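Local coordinates for hypothetical methylmalonyl-CoA decarboxylase alpha subunit (PDB 1X0U), which is of unconfirmed function but belongs to the carboxyl transferase family, with a domain of the ClpP/crotonase superfamily, in an assembly of six chains, at residues M390-K401 and I415-A424. Residues are numbered along the deposited sequence; the frame is centred on the assembly and turned at random.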
ATOM      1  N   MET A 390     -11.303  -7.615  28.228  1.00 11.86           N
ATOM      2  CA  MET A 390     -10.699  -8.899  27.886  1.00 11.50           C
ATOM      3  C   MET A 390     -11.273  -9.410  26.569  1.00 11.12           C
ATOM      4  O   MET A 390     -10.543  -9.937  25.729  1.00 10.44           O
ATOM      5  CB  MET A 390     -10.956  -9.928  28.993  1.00 10.82           C
ATOM      6  CG  MET A 390     -10.123  -9.703  30.256  1.00 10.12           C
ATOM      7  SD  MET A 390     -10.381 -10.963  31.533  1.00 11.73           S
ATOM      8  CE  MET A 390      -9.576 -12.349  30.777  1.00  9.98           C
ATOM      9  N   LEU A 391     -12.582  -9.249  26.401  1.00 10.43           N
ATOM     10  CA  LEU A 391     -13.273  -9.692  25.194  1.00 11.72           C
ATOM     11  C   LEU A 391     -12.702  -8.964  23.973  1.00 11.82           C
ATOM     12  O   LEU A 391     -12.407  -9.581  22.946  1.00 12.54           O
ATOM     13  CB  LEU A 391     -14.772  -9.409  25.319  1.00 10.87           C
ATOM     14  CG  LEU A 391     -15.489 -10.073  26.502  1.00 12.09           C
ATOM     15  CD1 LEU A 391     -16.911  -9.574  26.602  1.00 10.02           C
ATOM     16  CD2 LEU A 391     -15.469 -11.588  26.333  1.00 13.07           C
ATOM     17  N   TYR A 392     -12.538  -7.651  24.115  1.00 10.92           N
ATOM     18  CA  TYR A 392     -12.006  -6.808  23.066  1.00 10.15           C
ATOM     19  C   TYR A 392     -10.574  -7.222  22.768  1.00 11.00           C
ATOM     20  O   TYR A 392     -10.213  -7.489  21.627  1.00 10.96           O
ATOM     21  CB  TYR A 392     -12.040  -5.339  23.511  1.00 11.32           C
ATOM     22  CG  TYR A 392     -11.609  -4.346  22.442  1.00 10.92           C
ATOM     23  CD1 TYR A 392     -10.287  -4.302  21.985  1.00 12.95           C
ATOM     24  CD2 TYR A 392     -12.529  -3.481  21.865  1.00 11.20           C
ATOM     25  CE1 TYR A 392      -9.895  -3.412  20.970  1.00 11.69           C
ATOM     26  CE2 TYR A 392     -12.150  -2.595  20.853  1.00 12.54           C
ATOM     27  CZ  TYR A 392     -10.836  -2.568  20.410  1.00 12.21           C
ATOM     28  OH  TYR A 392     -10.479  -1.711  19.393  1.00 14.75           O
ATOM     29  N   ALA A 393      -9.760  -7.291  23.813  1.00 10.49           N
ATOM     30  CA  ALA A 393      -8.361  -7.649  23.649  1.00  8.78           C
ATOM     31  C   ALA A 393      -8.117  -8.976  22.915  1.00  8.45           C
ATOM     32  O   ALA A 393      -7.244  -9.054  22.048  1.00  8.21           O
ATOM     33  CB  ALA A 393      -7.689  -7.644  25.001  1.00  7.99           C
ATOM     34  N   PHE A 394      -8.862 -10.026  23.258  1.00  8.31           N
ATOM     35  CA  PHE A 394      -8.685 -11.309  22.567  1.00  9.75           C
ATOM     36  C   PHE A 394      -9.231 -11.222  21.140  1.00  8.78           C
ATOM     37  O   PHE A 394      -8.583 -11.662  20.192  1.00  7.96           O
ATOM     38  CB  PHE A 394      -9.400 -12.448  23.315  1.00 10.78           C
ATOM     39  CG  PHE A 394      -8.529 -13.173  24.302  1.00 11.09           C
ATOM     40  CD1 PHE A 394      -8.933 -13.328  25.621  1.00 10.99           C
ATOM     41  CD2 PHE A 394      -7.316 -13.720  23.905  1.00 12.56           C
ATOM     42  CE1 PHE A 394      -8.147 -14.017  26.525  1.00 13.55           C
ATOM     43  CE2 PHE A 394      -6.516 -14.413  24.802  1.00 14.24           C
ATOM     44  CZ  PHE A 394      -6.934 -14.564  26.118  1.00 12.78           C
ATOM     45  N   ALA A 395     -10.427 -10.661  20.989  1.00 10.09           N
ATOM     46  CA  ALA A 395     -11.025 -10.521  19.661  1.00 11.13           C
ATOM     47  C   ALA A 395     -10.134  -9.688  18.743  1.00 12.02           C
ATOM     48  O   ALA A 395     -10.134  -9.872  17.526  1.00 13.28           O
ATOM     49  CB  ALA A 395     -12.407  -9.886  19.767  1.00 10.12           C
ATOM     50  N   GLU A 396      -9.367  -8.776  19.330  1.00 12.95           N
ATOM     51  CA  GLU A 396      -8.466  -7.908  18.574  1.00 12.13           C
ATOM     52  C   GLU A 396      -7.188  -8.617  18.139  1.00 13.16           C
ATOM     53  O   GLU A 396      -6.729  -8.476  17.008  1.00 12.55           O
ATOM     54  CB  GLU A 396      -8.086  -6.702  19.434  1.00 13.85           C
ATOM     55  CG  GLU A 396      -7.022  -5.785  18.833  1.00 12.03           C
ATOM     56  CD  GLU A 396      -6.641  -4.673  19.788  1.00 12.73           C
ATOM     57  OE1 GLU A 396      -6.893  -3.488  19.472  1.00 11.56           O
ATOM     58  OE2 GLU A 396      -6.098  -4.989  20.869  1.00 11.98           O
ATOM     59  N   ALA A 397      -6.616  -9.378  19.059  1.00 12.87           N
ATOM     60  CA  ALA A 397      -5.371 -10.084  18.815  1.00 10.94           C
ATOM     61  C   ALA A 397      -5.345 -11.002  17.587  1.00 10.76           C
ATOM     62  O   ALA A 397      -6.284 -11.768  17.318  1.00  8.36           O
ATOM     63  CB  ALA A 397      -4.987 -10.862  20.066  1.00 10.69           C
ATOM     64  N   THR A 398      -4.239 -10.921  16.855  1.00 10.05           N
ATOM     65  CA  THR A 398      -4.044 -11.735  15.678  1.00 11.28           C
ATOM     66  C   THR A 398      -2.932 -12.762  15.866  1.00 11.02           C
ATOM     67  O   THR A 398      -2.718 -13.588  14.990  1.00  9.80           O
ATOM     68  CB  THR A 398      -3.707 -10.873  14.472  1.00 13.10           C
ATOM     69  OG1 THR A 398      -2.611 -10.013  14.805  1.00 14.89           O
ATOM     70  CG2 THR A 398      -4.925 -10.049  14.057  1.00 10.97           C
ATOM     71  N   VAL A 399      -2.206 -12.697  16.983  1.00  9.81           N
ATOM     72  CA  VAL A 399      -1.146 -13.675  17.231  1.00 10.64           C
ATOM     73  C   VAL A 399      -1.826 -15.022  17.467  1.00 11.93           C
ATOM     74  O   VAL A 399      -3.039 -15.090  17.678  1.00 11.78           O
ATOM     75  CB  VAL A 399      -0.306 -13.377  18.532  1.00  9.72           C
ATOM     76  CG1 VAL A 399       0.487 -12.081  18.402  1.00  6.01           C
ATOM     77  CG2 VAL A 399      -1.224 -13.344  19.746  1.00  8.88           C
ATOM     78  N   PRO A 400      -1.056 -16.115  17.421  1.00 12.09           N
ATOM     79  CA  PRO A 400      -1.672 -17.421  17.659  1.00 11.50           C
ATOM     80  C   PRO A 400      -2.355 -17.444  19.028  1.00 11.94           C
ATOM     81  O   PRO A 400      -1.841 -16.897  19.998  1.00 11.49           O
ATOM     82  CB  PRO A 400      -0.486 -18.369  17.594  1.00 12.40           C
ATOM     83  CG  PRO A 400       0.353 -17.727  16.500  1.00 13.99           C
ATOM     84  CD  PRO A 400       0.312 -16.260  16.894  1.00 11.30           C
ATOM     85  N   LYS A 401      -3.520 -18.069  19.098  1.00 11.36           N
ATOM     86  CA  LYS A 401      -4.248 -18.168  20.351  1.00 12.69           C
ATOM     87  C   LYS A 401      -4.779 -19.585  20.550  1.00 12.02           C
ATOM     88  O   LYS A 401      -5.482 -20.120  19.699  1.00 12.90           O
ATOM     89  CB  LYS A 401      -5.395 -17.154  20.375  1.00 11.16           C
ATOM     90  CG  LYS A 401      -4.916 -15.707  20.499  1.00 10.35           C
ATOM     91  CD  LYS A 401      -6.063 -14.731  20.349  1.00  9.24           C
ATOM     92  CE  LYS A 401      -6.660 -14.801  18.952  1.00  7.18           C
ATOM     93  NZ  LYS A 401      -7.818 -13.897  18.851  1.00  7.01           N
ATOM     94  N   ILE A 415     -16.352 -17.103  27.827  1.00 10.09           N
ATOM     95  CA  ILE A 415     -16.138 -16.361  26.594  1.00  9.88           C
ATOM     96  C   ILE A 415     -14.915 -15.473  26.716  1.00 10.16           C
ATOM     97  O   ILE A 415     -14.113 -15.379  25.793  1.00  7.38           O
ATOM     98  CB  ILE A 415     -17.371 -15.469  26.277  1.00  9.59           C
ATOM     99  CG1 ILE A 415     -18.630 -16.331  26.275  1.00  5.95           C
ATOM    100  CG2 ILE A 415     -17.195 -14.773  24.916  1.00  7.94           C
ATOM    101  CD1 ILE A 415     -19.908 -15.539  26.232  1.00  7.33           C
ATOM    102  N   ALA A 416     -14.767 -14.837  27.876  1.00 11.30           N
ATOM    103  CA  ALA A 416     -13.650 -13.927  28.110  1.00 11.91           C
ATOM    104  C   ALA A 416     -12.286 -14.601  28.180  1.00 11.35           C
ATOM    105  O   ALA A 416     -11.258 -13.923  28.173  1.00 11.45           O
ATOM    106  CB  ALA A 416     -13.899 -13.111  29.389  1.00 12.32           C
ATOM    107  N   MET A 417     -12.253 -15.925  28.248  1.00  9.56           N
ATOM    108  CA  MET A 417     -10.957 -16.587  28.310  1.00 10.68           C
ATOM    109  C   MET A 417     -10.474 -16.981  26.921  1.00 10.71           C
ATOM    110  O   MET A 417      -9.387 -17.538  26.777  1.00 12.01           O
ATOM    111  CB  MET A 417     -11.010 -17.811  29.236  1.00 12.27           C
ATOM    112  CG  MET A 417     -11.079 -17.462  30.729  1.00 11.03           C
ATOM    113  SD  MET A 417      -9.748 -16.347  31.236  1.00 14.91           S
ATOM    114  CE  MET A 417      -8.324 -17.465  31.211  1.00  9.41           C
ATOM    115  N   SER A 418     -11.294 -16.667  25.914  1.00 11.28           N
ATOM    116  CA  SER A 418     -11.033 -16.924  24.489  1.00 11.37           C
ATOM    117  C   SER A 418     -11.648 -18.205  23.934  1.00 10.27           C
ATOM    118  O   SER A 418     -11.155 -19.307  24.182  1.00 10.89           O
ATOM    119  CB  SER A 418      -9.532 -16.932  24.173  1.00 11.76           C
ATOM    120  OG  SER A 418      -9.320 -17.215  22.789  1.00 14.07           O
ATOM    121  N   ILE A 419     -12.722 -18.042  23.169  1.00  9.53           N
ATOM    122  CA  ILE A 419     -13.411 -19.167  22.551  1.00 11.22           C
ATOM    123  C   ILE A 419     -13.342 -18.999  21.036  1.00 11.47           C
ATOM    124  O   ILE A 419     -13.090 -17.900  20.545  1.00 12.55           O
ATOM    125  CB  ILE A 419     -14.882 -19.240  22.989  1.00 10.28           C
ATOM    126  CG1 ILE A 419     -15.619 -17.963  22.590  1.00 10.69           C
ATOM    127  CG2 ILE A 419     -14.953 -19.467  24.486  1.00  6.12           C
ATOM    128  CD1 ILE A 419     -17.121 -17.998  22.896  1.00  9.80           C
ATOM    129  N   LYS A 420     -13.558 -20.080  20.297  1.00 10.68           N
ATOM    130  CA  LYS A 420     -13.484 -20.013  18.842  1.00 12.70           C
ATOM    131  C   LYS A 420     -14.198 -18.820  18.212  1.00 11.41           C
ATOM    132  O   LYS A 420     -13.615 -18.110  17.400  1.00 10.37           O
ATOM    133  CB  LYS A 420     -14.005 -21.307  18.218  1.00 13.57           C
ATOM    134  CG  LYS A 420     -13.038 -22.482  18.309  1.00 15.48           C
ATOM    135  CD  LYS A 420     -13.663 -23.728  17.686  1.00 17.90           C
ATOM    136  CE  LYS A 420     -12.623 -24.794  17.421  1.00 20.23           C
ATOM    137  NZ  LYS A 420     -13.235 -25.977  16.752  1.00 20.51           N
ATOM    138  N   SER A 421     -15.445 -18.585  18.590  1.00 11.34           N
ATOM    139  CA  SER A 421     -16.180 -17.474  18.006  1.00 13.10           C
ATOM    140  C   SER A 421     -15.565 -16.109  18.324  1.00 13.98           C
ATOM    141  O   SER A 421     -15.856 -15.123  17.647  1.00 14.93           O
ATOM    142  CB  SER A 421     -17.633 -17.510  18.470  1.00 12.90           C
ATOM    143  OG  SER A 421     -17.715 -17.417  19.879  1.00 12.11           O
ATOM    144  N   LEU A 422     -14.709 -16.065  19.341  1.00 13.96           N
ATOM    145  CA  LEU A 422     -14.048 -14.827  19.761  1.00 14.01           C
ATOM    146  C   LEU A 422     -12.663 -14.692  19.109  1.00 13.45           C
ATOM    147  O   LEU A 422     -12.040 -13.628  19.178  1.00 13.43           O
ATOM    148  CB  LEU A 422     -13.922 -14.812  21.292  1.00 12.83           C
ATOM    149  CG  LEU A 422     -13.820 -13.547  22.174  1.00 14.34           C
ATOM    150  CD1 LEU A 422     -12.420 -13.009  22.148  1.00 13.20           C
ATOM    151  CD2 LEU A 422     -14.840 -12.497  21.736  1.00  8.48           C
ATOM    152  N   GLY A 423     -12.189 -15.769  18.483  1.00 11.86           N
ATOM    153  CA  GLY A 423     -10.889 -15.739  17.835  1.00 10.19           C
ATOM    154  C   GLY A 423      -9.877 -16.819  18.220  1.00 11.16           C
ATOM    155  O   GLY A 423      -8.774 -16.843  17.679  1.00 10.31           O
ATOM    156  N   ALA A 424     -10.219 -17.712  19.142  1.00  9.98           N
ATOM    157  CA  ALA A 424      -9.284 -18.779  19.528  1.00  9.97           C
ATOM    158  C   ALA A 424      -9.040 -19.678  18.319  1.00 10.70           C
ATOM    159  O   ALA A 424      -9.988 -20.158  17.716  1.00 11.92           O
ATOM    160  CB  ALA A 424      -9.868 -19.602  20.675  1.00 10.21           C
TER
HETATM  161  O   HOH W   1      -9.705 -14.980  20.852  1.00 15.82           O
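S418 CB sits over the face of the F394 ring, 3.7 Å from its centroid and almost on its normal, a CH-pi contact. At the ring edge, near its plane, A416 O lies 3.5 Å from CD1. L422 CD1 packs against F394 CB and A395 N, both at 3.3 Å, while L391 CD2 presses closely on A416 CA.

Helix 383-396 belongs to the beta-alpha-beta crossover joining the adjacent parallel strands 363-369 and 401-406, and the contact is buried in the carboxyl transferase domain. K401 opens the second strand. Its CB points toward 415-424; CG stands anti to the carbonyl carbon (chi1 -71°), and CD lies 3.9 Å from F394 CD2. After a bend at chi3, CE passes 3.2 Å from G423 O. NZ then donates to F394 O at 2.7 Å and to A397 O at 3.0 Å, in each case tilted 34° from the carbonyl plane, and to a water that also bonds S418 OG and, weakly, L422 O.

The amino group of K401 thus ties the helix C-terminus to the next strand and, through water, to the loop after helix 411-416. Set among carbonyl oxygens there, it probably stays protonated despite burial.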